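Local coordinates for hemolysin activator protein CdiB (Acinetobacter baumannii ACICU, PDB 6WIL) that probably serves as the outer-membrane two-partner secretion transporter that exports the toxin of a contact-dependent growth inhibition system, at residues L174-G177 against L178-K182. Residues are numbered along the deposited sequence; the frame is centred on the assembly and turned at random.
Sequences LDQG and LENLK
L174 and L178 join in the first of four i-to-i+4 backbone hydrogen bonds that run along the alpha-helix 171-181. This helix belongs to the second POTRA domain, the one next to the 16-stranded barrel. L178 N donates to L174 O at 2.8 Å, E179 N to D175 O, N180 N to Q176 O at 3.0 Å, and L181 N to G177 O.

The nonpolar side chains face the domain's own sheet. L174, L178 and L181 all touch strand 185-193, the first two on M189 and the third on V187. Within the helix, L181 lays CG 3.4 Å from G177 O. Its CG lies anti to the carbonyl carbon (chi1 -65°), which turns it back over the preceding turn.

The polar ends of D175, Q176 and E179 meet the barrel or the N-terminal segment. E179 carries two salt bridges, OE1 to R325 and OE2 to K330, and OE1 also accepts from the backbone N of Q32. The two cations probably ease the proximity of the like charge of D175, whose OD2 is 5.9 Å from E179 OE1 and is hydrogen-bonded to Y35. R325 also donates to Q176 OE1, so one arginine ties together two residues of adjacent turns.

Q176 and N180 lie one turn apart with their amide planes 78° to each other. Q176 has CG anti to its own N (chi1 -173°) and bends at chi2, which brings its amide beside that of N180. Both amides send an N-H to the same acceptor, G280 O, and N180 ND2 also reaches G160 O. The helix is thus pinned to the turn between strands 266-279 and 282-295. Between the two amides, Q176 NE2 stands 3.7 Å from N180 OD1.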
loop_
_atom_site.group_PDB
_atom_site.type_symbol
_atom_site.label_atom_id
_atom_site.label_comp_id
_atom_site.label_asym_id
_atom_site.label_seq_id
_atom_site.Cartn_x
_atom_site.Cartn_y
_atom_site.Cartn_z
ATOM N N LEU A 174 -2.132 -18.851 -3.182
ATOM C CA LEU A 174 -3.578 -18.689 -3.308
ATOM C C LEU A 174 -3.997 -17.269 -2.950
ATOM O O LEU A 174 -4.810 -16.654 -3.651
ATOM C CB LEU A 174 -4.308 -19.695 -2.418
ATOM C CG LEU A 174 -4.059 -21.187 -2.643
ATOM C CD1 LEU A 174 -5.073 -22.015 -1.861
ATOM C CD2 LEU A 174 -4.104 -21.525 -4.122
ATOM N N ASP A 175 -3.455 -16.734 -1.852
ATOM C CA ASP A 175 -3.824 -15.391 -1.417
ATOM C C ASP A 175 -3.346 -14.337 -2.405
ATOM O O ASP A 175 -4.060 -13.366 -2.677
ATOM C CB ASP A 175 -3.251 -15.110 -0.027
ATOM C CG ASP A 175 -4.024 -15.800 1.081
ATOM O OD1 ASP A 175 -5.071 -16.421 0.794
ATOM O OD2 ASP A 175 -3.583 -15.712 2.247
ATOM N N GLN A 176 -2.136 -14.506 -2.941
ATOM C CA GLN A 176 -1.627 -13.566 -3.931
ATOM C C GLN A 176 -2.514 -13.547 -5.168
ATOM O O GLN A 176 -2.945 -12.480 -5.624
ATOM C CB GLN A 176 -0.193 -13.926 -4.306
ATOM C CG GLN A 176 0.460 -12.903 -5.205
ATOM C CD GLN A 176 0.587 -11.549 -4.529
ATOM O OE1 GLN A 176 0.693 -11.462 -3.304
ATOM N NE2 GLN A 176 0.569 -10.483 -5.326
ATOM N N GLY A 177 -2.800 -14.727 -5.723
ATOM C CA GLY A 177 -3.665 -14.796 -6.888
ATOM C C GLY A 177 -5.068 -14.291 -6.607
ATOM O O GLY A 177 -5.674 -13.617 -7.442
ATOM N N LEU A 178 -5.601 -14.608 -5.426
ATOM C CA LEU A 178 -6.908 -14.087 -5.044
ATOM C C LEU A 178 -6.909 -12.561 -5.003
ATOM O O LEU A 178 -7.875 -11.922 -5.435
ATOM C CB LEU A 178 -7.320 -14.667 -3.694
ATOM C CG LEU A 178 -8.633 -14.209 -3.068
ATOM C CD1 LEU A 178 -9.413 -15.414 -2.579
ATOM C CD2 LEU A 178 -8.331 -13.281 -1.914
ATOM N N GLU A 179 -5.834 -11.958 -4.485
ATOM C CA GLU A 179 -5.769 -10.500 -4.424
ATOM C C GLU A 179 -5.702 -9.893 -5.818
ATOM O O GLU A 179 -6.322 -8.857 -6.082
ATOM C CB GLU A 179 -4.566 -10.059 -3.593
ATOM C CG GLU A 179 -4.882 -9.806 -2.134
ATOM C CD GLU A 179 -3.636 -9.776 -1.274
ATOM O OE1 GLU A 179 -3.650 -10.385 -0.184
ATOM O OE2 GLU A 179 -2.634 -9.157 -1.694
ATOM N N ASN A 180 -4.954 -10.529 -6.722
ATOM C CA ASN A 180 -4.876 -10.053 -8.097
ATOM C C ASN A 180 -6.234 -10.110 -8.785
ATOM O O ASN A 180 -6.582 -9.212 -9.561
ATOM C CB ASN A 180 -3.849 -10.874 -8.874
ATOM C CG ASN A 180 -2.438 -10.624 -8.401
ATOM O OD1 ASN A 180 -2.182 -9.668 -7.673
ATOM N ND2 ASN A 180 -1.506 -11.470 -8.827
ATOM N N LEU A 181 -7.021 -11.154 -8.509
ATOM C CA LEU A 181 -8.328 -11.273 -9.147
ATOM C C LEU A 181 -9.344 -10.320 -8.534
ATOM O O LEU A 181 -10.304 -9.928 -9.205
ATOM C CB LEU A 181 -8.845 -12.710 -9.058
ATOM C CG LEU A 181 -8.064 -13.798 -9.795
ATOM C CD1 LEU A 181 -8.834 -15.120 -9.806
ATOM C CD2 LEU A 181 -7.735 -13.353 -11.206
ATOM N N LYS A 182 -9.161 -9.943 -7.271
ATOM C CA LYS A 182 -10.102 -9.036 -6.626
ATOM C C LYS A 182 -9.958 -7.597 -7.096
ATOM O O LYS A 182 -10.770 -6.754 -6.701
ATOM C CB LYS A 182 -9.950 -9.104 -5.107
ATOM C CG LYS A 182 -10.654 -10.298 -4.487
ATOM C CD LYS A 182 -10.148 -10.567 -3.085
ATOM C CE LYS A 182 -10.365 -9.383 -2.157
ATOM N NZ LYS A 182 -11.794 -9.203 -1.783
#